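Local coordinates for protein alpha-1,2-mannosidase (PDB 2WW2) that acts as a calcium-dependent alpha-mannosidase of glycoside hydrolase family 92, cleaving mannosidic bonds with inversion of anomeric configuration and probably acting on alpha-1,2 linkages, at residues A[131-136]-A[229-234]; A[123-128]-A[254-259]; A[162-167]-A[185-190]; A[127-132]-A[248-253]. One frame throughout, in Å; residues are numbered along the deposited sequence.

Contact 1 (A[131-136]-A[229-234]); sequences AVFEVS and LTIRTA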
loop_
_atom_site.group_PDB
_atom_site.type_symbol
_atom_site.label_atom_id
_atom_site.label_comp_id
_atom_site.label_asym_id
_atom_site.label_seq_id
_atom_site.Cartn_x
_atom_site.Cartn_y
_atom_site.Cartn_z
ATOM N N ALA A 131 25.584 -35.403 -23.404
ATOM C CA ALA A 131 25.045 -34.411 -24.352
ATOM C C ALA A 131 25.792 -34.511 -25.663
ATOM O O ALA A 131 26.926 -34.990 -25.703
ATOM C CB ALA A 131 25.185 -32.981 -23.783
ATOM N N VAL A 132 25.188 -34.024 -26.736
ATOM C CA VAL A 132 25.893 -33.942 -28.009
ATOM C C VAL A 132 25.643 -32.552 -28.561
ATOM O O VAL A 132 24.526 -32.070 -28.461
ATOM C CB VAL A 132 25.439 -35.049 -28.997
ATOM C CG1 VAL A 132 26.101 -34.873 -30.362
ATOM C CG2 VAL A 132 25.767 -36.446 -28.434
ATOM N N PHE A 133 26.701 -31.905 -29.065
ATOM C CA PHE A 133 26.631 -30.578 -29.678
ATOM C C PHE A 133 26.849 -30.719 -31.187
ATOM O O PHE A 133 27.573 -31.624 -31.628
ATOM C CB PHE A 133 27.791 -29.682 -29.198
ATOM C CG PHE A 133 27.703 -29.229 -27.756
ATOM C CD1 PHE A 133 27.536 -27.876 -27.445
ATOM C CD2 PHE A 133 27.817 -30.144 -26.718
ATOM C CE1 PHE A 133 27.469 -27.448 -26.119
ATOM C CE2 PHE A 133 27.744 -29.714 -25.378
ATOM C CZ PHE A 133 27.579 -28.373 -25.082
ATOM N N GLU A 134 26.297 -29.790 -31.965
ATOM C CA GLU A 134 26.785 -29.559 -33.320
ATOM C C GLU A 134 27.317 -28.131 -33.286
ATOM O O GLU A 134 26.782 -27.292 -32.563
ATOM C CB GLU A 134 25.646 -29.659 -34.344
ATOM C CG GLU A 134 24.645 -28.467 -34.182
ATOM C CD GLU A 134 23.432 -28.506 -35.111
ATOM O OE1 GLU A 134 23.537 -29.076 -36.232
ATOM O OE2 GLU A 134 22.369 -27.953 -34.698
ATOM N N VAL A 135 28.393 -27.843 -34.018
ATOM C CA VAL A 135 28.837 -26.466 -34.147
ATOM C C VAL A 135 29.057 -26.169 -35.632
ATOM O O VAL A 135 29.724 -26.939 -36.314
ATOM C CB VAL A 135 30.164 -26.190 -33.392
ATOM C CG1 VAL A 135 30.554 -24.719 -33.577
ATOM C CG2 VAL A 135 30.073 -26.569 -31.888
ATOM N N SER A 136 28.466 -25.078 -36.125
ATOM C CA SER A 136 28.732 -24.583 -37.466
ATOM C C SER A 136 29.589 -23.310 -37.372
ATOM O O SER A 136 29.104 -22.258 -36.933
ATOM C CB SER A 136 27.400 -24.276 -38.156
ATOM O OG SER A 136 27.595 -23.865 -39.488
ATOM N N LEU A 229 31.104 -29.521 -36.670
ATOM C CA LEU A 229 31.806 -30.238 -35.617
ATOM C C LEU A 229 30.759 -30.879 -34.719
ATOM O O LEU A 229 29.780 -30.222 -34.336
ATOM C CB LEU A 229 32.626 -29.248 -34.775
ATOM C CG LEU A 229 33.428 -29.825 -33.603
ATOM C CD1 LEU A 229 34.635 -30.628 -34.121
ATOM C CD2 LEU A 229 33.877 -28.705 -32.677
ATOM N N THR A 230 30.954 -32.150 -34.379
ATOM C CA THR A 230 30.149 -32.778 -33.343
ATOM C C THR A 230 30.990 -32.918 -32.079
ATOM O O THR A 230 32.173 -33.250 -32.151
ATOM C CB THR A 230 29.660 -34.168 -33.780
ATOM O OG1 THR A 230 28.782 -34.025 -34.899
ATOM C CG2 THR A 230 28.901 -34.842 -32.652
ATOM N N ILE A 231 30.391 -32.626 -30.925
ATOM C CA ILE A 231 31.062 -32.833 -29.642
ATOM C C ILE A 231 30.170 -33.759 -28.850
ATOM O O ILE A 231 28.984 -33.480 -28.688
ATOM C CB ILE A 231 31.189 -31.531 -28.826
ATOM C CG1 ILE A 231 31.758 -30.396 -29.686
ATOM C CG2 ILE A 231 32.100 -31.756 -27.575
ATOM C CD1 ILE A 231 31.856 -29.042 -28.949
ATOM N N ARG A 232 30.734 -34.857 -28.356
ATOM C CA ARG A 232 29.974 -35.824 -27.567
ATOM C C ARG A 232 30.556 -35.802 -26.188
ATOM O O ARG A 232 31.774 -35.813 -26.053
ATOM C CB ARG A 232 30.125 -37.244 -28.132
ATOM C CG ARG A 232 29.651 -37.366 -29.568
ATOM C CD ARG A 232 29.931 -38.773 -30.171
ATOM N NE ARG A 232 29.603 -38.705 -31.587
ATOM C CZ ARG A 232 30.510 -38.598 -32.549
ATOM N NH1 ARG A 232 31.803 -38.619 -32.251
ATOM N NH2 ARG A 232 30.120 -38.482 -33.813
ATOM N N THR A 233 29.704 -35.788 -25.165
ATOM C CA THR A 233 30.207 -35.692 -23.795
ATOM C C THR A 233 29.324 -36.458 -22.792
ATOM O O THR A 233 28.120 -36.626 -23.004
ATOM C CB THR A 233 30.391 -34.199 -23.395
ATOM O OG1 THR A 233 31.056 -34.097 -22.134
ATOM C CG2 THR A 233 29.054 -33.460 -23.315
ATOM N N ALA A 234 29.936 -36.977 -21.730
ATOM C CA ALA A 234 29.184 -37.555 -20.624
ATOM C C ALA A 234 30.026 -37.425 -19.369
ATOM O O ALA A 234 31.234 -37.176 -19.442
ATOM C CB ALA A 234 28.835 -39.030 -20.884
HETATM O O HOH W 1 26.157 -33.220 -34.129
#
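The F133 ring turns an edge to the partner strand: I231 O lies near its plane, 4.0 Å from CD2, and T233 CG2 lies further round the rim, near CE2. On the other side of the sheet, T230 CG2 lies over one face of the R232 guanidinium, toward its margin. Strands 131-136 and 229-234 are antiparallel neighbours in the N-terminal beta-sandwich domain of a GH92 enzyme. Six backbone bonds join A131 with T233, F133 with I231 and V135 with L229, among them F133 N to I231 O at 2.8 Å. The side chains of these pairs share a buried face that suits large apolar residues: F133 CB meets I231 CB at 3.9 Å, and both residues touch I82 of strand 80-86. On the face of V132, E134, T230 and R232, the valine holds CG1 anti to the backbone N (chi1 175°) and touches T230 CG2 at 3.6 Å. R232 lies beside V132 and carries its charge to E187 in a salt bridge, while E134 OE2 bonds S123 OG. One water gives a hydrogen bond to F133 O (3.3 Å) and also bonds T230 OG1 (2.9 Å).

Contact 2 (A[123-128]-A[254-259]); sequences SLSATS and ADVQLI
V256 and I259 both hold CG2 anti to the backbone N, with CG1 turned to chi1 72° in the valine and -54° in the isoleucine, and the two CG2 methyls carry the first turn of the helix onto strand 123-126. V256 CG2 touches two serine hydroxyls, S125 OG at 3.6 Å and S123 OG at 3.8 Å. One turn on, I259 CG2 is 3.7 Å from S125 CB and comes equally near T127 CG2, whose side chain it crosses at a slant. The same methyl packs against the backbone, 3.5 Å from A126 O. Serine suits the strand here because its short side chain lets the helix come close, while its buried hydroxyl is satisfied outside the contact: S123 OG by E134, S125 OG by Y110 O. No hydrogen bond passes directly between the segments. Instead a water donates to both A126 O (2.8 Å) and I259 O (2.9 Å), joining two carbonyls that could not bond each other. D255 is the N-cap of the helix, its OD1 accepting from L258 N at 2.9 Å. Helix 256-271 thus begins against the sheet, with V256 also touching N111 of strand 111-116 and E134 of strand 130-136, and I259 touching V132. L124 and A126 point to the other side, onto W41 of strand 40-44. The helix follows helix 240-250, consistent with the helical linker that joins sandwich and catalytic domain in GH92 enzymes.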
loop_
_atom_site.group_PDB
_atom_site.type_symbol
_atom_site.label_atom_id
_atom_site.label_comp_id
_atom_site.label_asym_id
_atom_site.label_seq_id
_atom_site.Cartn_x
_atom_site.Cartn_y
_atom_site.Cartn_z
ATOM N N SER A 123 24.093 -26.116 -31.467
ATOM C CA SER A 123 22.995 -26.648 -30.674
ATOM C C SER A 123 23.449 -27.860 -29.874
ATOM O O SER A 123 24.484 -28.490 -30.178
ATOM C CB SER A 123 21.748 -26.944 -31.512
ATOM O OG SER A 123 21.833 -28.175 -32.206
ATOM N N LEU A 124 22.705 -28.151 -28.818
ATOM C CA LEU A 124 23.023 -29.281 -27.972
ATOM C C LEU A 124 21.738 -29.955 -27.516
ATOM O O LEU A 124 20.717 -29.301 -27.304
ATOM C CB LEU A 124 23.833 -28.822 -26.751
ATOM C CG LEU A 124 23.189 -27.797 -25.817
ATOM C CD1 LEU A 124 23.696 -28.021 -24.428
ATOM C CD2 LEU A 124 23.473 -26.361 -26.242
ATOM N N SER A 125 21.816 -31.265 -27.323
ATOM C CA SER A 125 20.697 -32.056 -26.851
ATOM C C SER A 125 21.259 -32.983 -25.788
ATOM O O SER A 125 22.414 -33.395 -25.876
ATOM C CB SER A 125 20.102 -32.868 -28.016
ATOM O OG SER A 125 19.408 -31.994 -28.910
ATOM N N ALA A 126 20.460 -33.311 -24.778
ATOM C CA ALA A 126 20.973 -34.098 -23.663
ATOM C C ALA A 126 20.367 -35.497 -23.602
ATOM O O ALA A 126 19.232 -35.713 -24.029
ATOM C CB ALA A 126 20.708 -33.353 -22.349
ATOM N N THR A 127 21.116 -36.437 -23.046
ATOM C CA THR A 127 20.558 -37.705 -22.627
ATOM C C THR A 127 20.502 -37.572 -21.100
ATOM O O THR A 127 20.704 -36.475 -20.590
ATOM C CB THR A 127 21.480 -38.884 -23.036
ATOM O OG1 THR A 127 22.774 -38.717 -22.443
ATOM C CG2 THR A 127 21.635 -38.955 -24.579
ATOM N N SER A 128 20.253 -38.663 -20.374
ATOM C CA SER A 128 20.229 -38.609 -18.902
ATOM C C SER A 128 21.556 -38.097 -18.339
ATOM O O SER A 128 21.578 -37.296 -17.405
ATOM C CB SER A 128 19.964 -40.006 -18.320
ATOM O OG SER A 128 18.638 -40.433 -18.627
ATOM N N ALA A 254 26.854 -40.781 -31.786
ATOM C CA ALA A 254 25.630 -40.054 -32.111
ATOM C C ALA A 254 25.922 -38.667 -32.660
ATOM O O ALA A 254 26.972 -38.079 -32.362
ATOM C CB ALA A 254 24.727 -39.948 -30.881
ATOM N N ASP A 255 24.992 -38.136 -33.452
ATOM C CA ASP A 255 25.032 -36.711 -33.785
ATOM C C ASP A 255 23.910 -36.010 -33.018
ATOM O O ASP A 255 23.134 -36.686 -32.359
ATOM C CB ASP A 255 24.944 -36.479 -35.293
ATOM C CG ASP A 255 23.674 -37.034 -35.912
ATOM O OD1 ASP A 255 22.705 -37.380 -35.198
ATOM O OD2 ASP A 255 23.647 -37.123 -37.150
ATOM N N VAL A 256 23.826 -34.680 -33.082
ATOM C CA VAL A 256 22.839 -33.959 -32.270
ATOM C C VAL A 256 21.404 -34.322 -32.669
ATOM O O VAL A 256 20.515 -34.394 -31.822
ATOM C CB VAL A 256 23.047 -32.414 -32.283
ATOM C CG1 VAL A 256 22.648 -31.819 -33.626
ATOM C CG2 VAL A 256 22.228 -31.753 -31.142
ATOM N N GLN A 257 21.193 -34.592 -33.950
ATOM C CA GLN A 257 19.863 -34.982 -34.433
ATOM C C GLN A 257 19.366 -36.260 -33.756
ATOM O O GLN A 257 18.186 -36.372 -33.414
ATOM C CB GLN A 257 19.881 -35.179 -35.960
ATOM C CG GLN A 257 20.035 -33.857 -36.763
ATOM C CD GLN A 257 21.417 -33.189 -36.632
ATOM O OE1 GLN A 257 22.448 -33.852 -36.364
ATOM N NE2 GLN A 257 21.439 -31.851 -36.830
ATOM N N LEU A 258 20.263 -37.226 -33.567
ATOM C CA LEU A 258 19.885 -38.489 -32.922
ATOM C C LEU A 258 19.467 -38.254 -31.463
ATOM O O LEU A 258 18.404 -38.715 -31.033
ATOM C CB LEU A 258 21.018 -39.521 -32.977
ATOM C CG LEU A 258 20.642 -40.921 -32.440
ATOM C CD1 LEU A 258 19.628 -41.595 -33.356
ATOM C CD2 LEU A 258 21.875 -41.833 -32.271
ATOM N N ILE A 259 20.298 -37.532 -30.712
ATOM C CA ILE A 259 20.025 -37.273 -29.288
ATOM C C ILE A 259 18.764 -36.415 -29.122
ATOM O O ILE A 259 17.924 -36.649 -28.242
ATOM C CB ILE A 259 21.233 -36.575 -28.597
ATOM C CG1 ILE A 259 22.522 -37.395 -28.811
ATOM C CG2 ILE A 259 20.941 -36.307 -27.083
ATOM C CD1 ILE A 259 22.404 -38.916 -28.491
HETATM O O HOH W 2 18.326 -37.860 -25.592
#

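Contact 3 (A[162-167]-A[185-190]); sequences KRLVKG and MMEFSH
A G1 beta bulge, in which R163 and L164 both face E159, lies where strand 164-169 pairs with 154-159, and the strand's other edge pairs antiparallel with 185-188. R163 has a positive phi of 60°, a value more usual for glycine, and it meets F188 through both backbone and side chain. F188 N donates to R163 O at 2.9 Å, while R163 NH1 donates to F188 O at 2.7 Å, the oxygen tilted 21° from the guanidinium plane. The arginine chain bends at chi3 (-75°), passing F188 O with CD 3.3 Å from it. An alanine in place of R163 would probably leave F188 O without its guanidinium partner and take away one of two positive charges near E187. Further along, V165 and M186 exchange two backbone bonds, and V165 CB packs on M186 CG at 3.7 Å. V165 CG2 touches the edge of the buried F188 ring at CE2 (3.9 Å), a branched aliphatic group fitting beside an aromatic one. On the other face L164 CD2 lies 3.7 Å from E187 CB, and K166 runs alongside M185. E187 OE2 stands 4.4 Å from R163 NH1 but well out of the guanidinium plane, so charge alone relates them. E187 OE1 forms a salt bridge with R232, and a water links OE2 to K162 O. With two arginines near it, E187 is likely to stay ionised.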
loop_
_atom_site.group_PDB
_atom_site.type_symbol
_atom_site.label_atom_id
_atom_site.label_comp_id
_atom_site.label_asym_id
_atom_site.label_seq_id
_atom_site.Cartn_x
_atom_site.Cartn_y
_atom_site.Cartn_z
ATOM N N LYS A 162 43.683 -38.529 -30.143
ATOM C CA LYS A 162 42.437 -39.283 -30.012
ATOM C C LYS A 162 41.198 -38.372 -30.064
ATOM O O LYS A 162 40.061 -38.843 -29.980
ATOM C CB LYS A 162 42.414 -40.075 -28.704
ATOM C CG LYS A 162 43.557 -41.058 -28.532
ATOM C CD LYS A 162 43.131 -42.196 -27.626
ATOM C CE LYS A 162 44.337 -42.978 -27.141
ATOM N NZ LYS A 162 45.021 -42.178 -26.088
ATOM N N ARG A 163 41.419 -37.068 -30.192
ATOM C CA ARG A 163 40.304 -36.117 -30.227
ATOM C C ARG A 163 39.482 -36.183 -28.941
ATOM O O ARG A 163 38.272 -35.953 -28.973
ATOM C CB ARG A 163 39.404 -36.387 -31.434
ATOM C CG ARG A 163 40.111 -36.202 -32.792
ATOM C CD ARG A 163 39.208 -36.664 -33.931
ATOM N NE ARG A 163 39.160 -38.119 -33.984
ATOM C CZ ARG A 163 38.060 -38.864 -33.854
ATOM N NH1 ARG A 163 36.861 -38.300 -33.682
ATOM N NH2 ARG A 163 38.165 -40.191 -33.932
ATOM N N LEU A 164 40.144 -36.495 -27.820
ATOM C CA LEU A 164 39.462 -36.642 -26.541
ATOM C C LEU A 164 39.889 -35.581 -25.546
ATOM O O LEU A 164 41.052 -35.163 -25.539
ATOM C CB LEU A 164 39.766 -38.013 -25.904
ATOM C CG LEU A 164 39.232 -39.275 -26.581
ATOM C CD1 LEU A 164 39.658 -40.545 -25.800
ATOM C CD2 LEU A 164 37.710 -39.193 -26.734
ATOM N N VAL A 165 38.959 -35.164 -24.690
ATOM C CA VAL A 165 39.314 -34.367 -23.513
ATOM C C VAL A 165 38.670 -35.010 -22.299
ATOM O O VAL A 165 37.506 -35.379 -22.345
ATOM C CB VAL A 165 38.851 -32.894 -23.627
ATOM C CG1 VAL A 165 38.985 -32.184 -22.274
ATOM C CG2 VAL A 165 39.671 -32.154 -24.687
ATOM N N LYS A 166 39.423 -35.167 -21.218
ATOM C CA LYS A 166 38.851 -35.700 -19.988
ATOM C C LYS A 166 39.184 -34.739 -18.860
ATOM O O LYS A 166 40.112 -33.941 -18.987
ATOM C CB LYS A 166 39.434 -37.086 -19.690
ATOM C CG LYS A 166 39.103 -38.113 -20.782
ATOM C CD LYS A 166 39.683 -39.498 -20.474
ATOM C CE LYS A 166 39.333 -40.467 -21.598
ATOM N NZ LYS A 166 40.111 -41.730 -21.484
ATOM N N GLY A 167 38.454 -34.806 -17.749
ATOM C CA GLY A 167 38.778 -33.912 -16.639
ATOM C C GLY A 167 37.977 -34.195 -15.391
ATOM O O GLY A 167 37.135 -35.110 -15.360
ATOM N N MET A 185 34.136 -36.580 -19.774
ATOM C CA MET A 185 34.911 -36.856 -20.977
ATOM C C MET A 185 34.136 -36.387 -22.180
ATOM O O MET A 185 32.893 -36.342 -22.170
ATOM C CB MET A 185 35.283 -38.343 -21.130
ATOM C CG MET A 185 34.147 -39.280 -21.486
ATOM S SD MET A 185 34.705 -40.895 -22.133
ATOM C CE MET A 185 35.186 -40.521 -23.808
ATOM N N MET A 186 34.876 -36.037 -23.219
ATOM C CA MET A 186 34.243 -35.597 -24.447
ATOM C C MET A 186 35.080 -35.969 -25.659
ATOM O O MET A 186 36.292 -36.185 -25.568
ATOM C CB MET A 186 33.984 -34.095 -24.405
ATOM C CG MET A 186 35.216 -33.258 -24.398
ATOM S SD MET A 186 34.821 -31.514 -24.162
ATOM C CE MET A 186 34.580 -31.506 -22.391
ATOM N N GLU A 187 34.417 -36.058 -26.796
ATOM C CA GLU A 187 35.086 -36.472 -28.003
ATOM C C GLU A 187 34.683 -35.500 -29.090
ATOM O O GLU A 187 33.544 -35.045 -29.095
ATOM C CB GLU A 187 34.629 -37.882 -28.359
ATOM C CG GLU A 187 35.252 -38.421 -29.640
ATOM C CD GLU A 187 34.595 -39.704 -30.095
ATOM O OE1 GLU A 187 33.356 -39.741 -30.233
ATOM O OE2 GLU A 187 35.318 -40.681 -30.309
ATOM N N PHE A 188 35.622 -35.160 -29.979
ATOM C CA PHE A 188 35.360 -34.234 -31.078
ATOM C C PHE A 188 35.431 -35.008 -32.393
ATOM O O PHE A 188 36.256 -35.927 -32.552
ATOM C CB PHE A 188 36.374 -33.075 -31.062
ATOM C CG PHE A 188 36.319 -32.245 -29.793
ATOM C CD1 PHE A 188 35.568 -31.081 -29.743
ATOM C CD2 PHE A 188 36.971 -32.657 -28.646
ATOM C CE1 PHE A 188 35.492 -30.323 -28.573
ATOM C CE2 PHE A 188 36.900 -31.906 -27.467
ATOM C CZ PHE A 188 36.166 -30.738 -27.434
ATOM N N SER A 189 34.584 -34.634 -33.341
ATOM C CA SER A 189 34.493 -35.378 -34.584
ATOM C C SER A 189 35.651 -35.094 -35.539
ATOM O O SER A 189 35.941 -35.897 -36.425
ATOM C CB SER A 189 33.160 -35.057 -35.277
ATOM O OG SER A 189 33.067 -33.664 -35.545
ATOM N N HIS A 190 36.307 -33.953 -35.373
ATOM C CA HIS A 190 37.312 -33.510 -36.338
ATOM C C HIS A 190 38.679 -33.388 -35.673
ATOM O O HIS A 190 38.763 -33.242 -34.453
ATOM C CB HIS A 190 36.885 -32.171 -36.945
ATOM C CG HIS A 190 35.834 -32.301 -38.004
ATOM N ND1 HIS A 190 34.506 -32.538 -37.715
ATOM C CD2 HIS A 190 35.917 -32.217 -39.356
ATOM C CE1 HIS A 190 33.819 -32.611 -38.843
ATOM N NE2 HIS A 190 34.652 -32.414 -39.853
HETATM O O HOH W 3 38.126 -40.954 -29.923
#

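Contact 4 (A[127-132]-A[248-253]); sequences TSRGAV and NREVAD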
loop_
_atom_site.group_PDB
_atom_site.type_symbol
_atom_site.label_atom_id
_atom_site.label_comp_id
_atom_site.label_asym_id
_atom_site.label_seq_id
_atom_site.Cartn_x
_atom_site.Cartn_y
_atom_site.Cartn_z
ATOM N N THR A 127 21.116 -36.437 -23.046
ATOM C CA THR A 127 20.558 -37.705 -22.627
ATOM C C THR A 127 20.502 -37.572 -21.100
ATOM O O THR A 127 20.704 -36.475 -20.590
ATOM C CB THR A 127 21.480 -38.884 -23.036
ATOM O OG1 THR A 127 22.774 -38.717 -22.443
ATOM C CG2 THR A 127 21.635 -38.955 -24.579
ATOM N N SER A 128 20.253 -38.663 -20.374
ATOM C CA SER A 128 20.229 -38.609 -18.902
ATOM C C SER A 128 21.556 -38.097 -18.339
ATOM O O SER A 128 21.578 -37.296 -17.405
ATOM C CB SER A 128 19.964 -40.006 -18.320
ATOM O OG SER A 128 18.638 -40.433 -18.627
ATOM N N ARG A 129 22.659 -38.585 -18.901
ATOM C CA ARG A 129 23.978 -38.314 -18.338
ATOM C C ARG A 129 24.962 -37.693 -19.333
ATOM O O ARG A 129 26.042 -37.283 -18.953
ATOM C CB ARG A 129 24.537 -39.609 -17.725
ATOM C CG ARG A 129 23.620 -40.147 -16.626
ATOM C CD ARG A 129 24.079 -41.532 -16.070
ATOM N NE ARG A 129 23.030 -42.051 -15.205
ATOM C CZ ARG A 129 21.934 -42.647 -15.653
ATOM N NH1 ARG A 129 21.748 -42.808 -16.961
ATOM N NH2 ARG A 129 21.022 -43.080 -14.793
ATOM N N GLY A 130 24.570 -37.560 -20.596
ATOM C CA GLY A 130 25.492 -36.979 -21.565
ATOM C C GLY A 130 24.831 -35.924 -22.429
ATOM O O GLY A 130 23.657 -35.585 -22.215
ATOM N N ALA A 131 25.584 -35.403 -23.404
ATOM C CA ALA A 131 25.045 -34.411 -24.352
ATOM C C ALA A 131 25.792 -34.511 -25.663
ATOM O O ALA A 131 26.926 -34.990 -25.703
ATOM C CB ALA A 131 25.185 -32.981 -23.783
ATOM N N VAL A 132 25.188 -34.024 -26.736
ATOM C CA VAL A 132 25.893 -33.942 -28.009
ATOM C C VAL A 132 25.643 -32.552 -28.561
ATOM O O VAL A 132 24.526 -32.070 -28.461
ATOM C CB VAL A 132 25.439 -35.049 -28.997
ATOM C CG1 VAL A 132 26.101 -34.873 -30.362
ATOM C CG2 VAL A 132 25.767 -36.446 -28.434
ATOM N N ASN A 248 29.680 -44.331 -23.581
ATOM C CA ASN A 248 29.511 -45.390 -24.584
ATOM C C ASN A 248 28.076 -45.865 -24.700
ATOM O O ASN A 248 27.596 -46.186 -25.799
ATOM C CB ASN A 248 30.473 -46.542 -24.307
ATOM C CG ASN A 248 31.886 -46.205 -24.717
ATOM O OD1 ASN A 248 32.108 -45.640 -25.793
ATOM N ND2 ASN A 248 32.855 -46.551 -23.871
ATOM N N ARG A 249 27.366 -45.871 -23.580
ATOM C CA ARG A 249 25.985 -46.289 -23.624
ATOM C C ARG A 249 25.080 -45.223 -24.228
ATOM O O ARG A 249 24.141 -45.552 -24.954
ATOM C CB ARG A 249 25.475 -46.654 -22.233
ATOM C CG ARG A 249 24.140 -47.384 -22.294
ATOM C CD ARG A 249 23.660 -47.819 -20.929
ATOM N NE ARG A 249 24.521 -48.812 -20.283
ATOM C CZ ARG A 249 25.228 -48.592 -19.174
ATOM N NH1 ARG A 249 25.234 -47.383 -18.605
ATOM N NH2 ARG A 249 25.946 -49.573 -18.641
ATOM N N GLU A 250 25.349 -43.950 -23.928
ATOM C CA GLU A 250 24.353 -42.910 -24.198
ATOM C C GLU A 250 24.642 -42.026 -25.407
ATOM O O GLU A 250 23.700 -41.551 -26.053
ATOM C CB GLU A 250 24.116 -42.028 -22.955
ATOM C CG GLU A 250 23.599 -42.799 -21.721
ATOM C CD GLU A 250 23.309 -41.904 -20.512
ATOM O OE1 GLU A 250 23.064 -40.690 -20.704
ATOM O OE2 GLU A 250 23.328 -42.429 -19.359
ATOM N N VAL A 251 25.911 -41.747 -25.697
ATOM C CA VAL A 251 26.185 -40.744 -26.749
ATOM C C VAL A 251 27.198 -41.164 -27.821
ATOM O O VAL A 251 27.318 -40.499 -28.859
ATOM C CB VAL A 251 26.632 -39.367 -26.150
ATOM C CG1 VAL A 251 25.459 -38.680 -25.403
ATOM C CG2 VAL A 251 27.850 -39.543 -25.228
ATOM N N ALA A 252 27.932 -42.248 -27.582
ATOM C CA ALA A 252 28.959 -42.670 -28.538
ATOM C C ALA A 252 28.360 -42.779 -29.933
ATOM O O ALA A 252 27.273 -43.316 -30.090
ATOM C CB ALA A 252 29.596 -44.016 -28.111
ATOM N N ASP A 253 29.061 -42.241 -30.932
ATOM C CA ASP A 253 28.658 -42.334 -32.349
ATOM C C ASP A 253 27.458 -41.481 -32.737
ATOM O O ASP A 253 27.052 -41.492 -33.894
ATOM C CB ASP A 253 28.354 -43.775 -32.762
ATOM C CG ASP A 253 29.531 -44.704 -32.549
ATOM O OD1 ASP A 253 29.304 -45.810 -32.018
ATOM O OD2 ASP A 253 30.673 -44.324 -32.890
#
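An ST motif, in which T127 OG1 accepts from G130 N at 2.8 Å, shapes the tight turn between strands 121-126 and 130-136, and the carboxylate of E250, of helix 240-250, grips it. E250 reaches across with an extended chain, its CG anti to the carbonyl carbon. OE1 takes two donors: T127 OG1 at 2.6 Å on its anti lone pair and R129 N at 2.8 Å on its syn lone pair. OE2 receives R129 NH1 at 2.9 Å in a salt bridge, met on the syn side but 30° out of the carboxylate plane. The oxygen lies close to the guanidinium plane, yet the two flat groups are turned 74° apart. Three donors therefore fix the carboxylate, and a glutamate suits the place by being both long and charged. An alanine here would probably leave R129 without its charged mate within this contact and the turn without the oxygen that ties T127 to R129. Beside this polar cluster V251 and V132 run alongside in opposing senses, V251 CG1 to V132 CG2 at 3.8 Å. The same CG1 lies 3.9 Å from T127 CG2 and 3.8 Å from A131 N. G130 has no side chain, and V251 CG1 packs close over its backbone, 4.1 Å from G130 C. R129 also bonds Y302 O through NH2, and R249 NH1 bonds F304 O, so helix 240-250 and the turn both meet strand 299-304, while V132 carries the packing on to helix 256-271.

Contacts 1 and 3 are strand pairings within the sandwich, joined because strands 182-188 and 229-236 are themselves neighbours: contact 1 is largely buried, contact 3 nearer the surface and richer in charge. Contacts 2 and 4 instead bring helices 256-271 and 240-250 against the sheet, and both are mainly buried. Contact 2 is almost wholly methyl packing bridged by water, whereas contact 4 relies on a carboxylate gripped by three donors. Contact 4 shares A131 and V132 with contact 1 and T127 and S128 with contact 2, and V132 touches both V251 and I259 of helix 256-271. R232 joins contacts 1, 2 and 3, through E187 and A254 O.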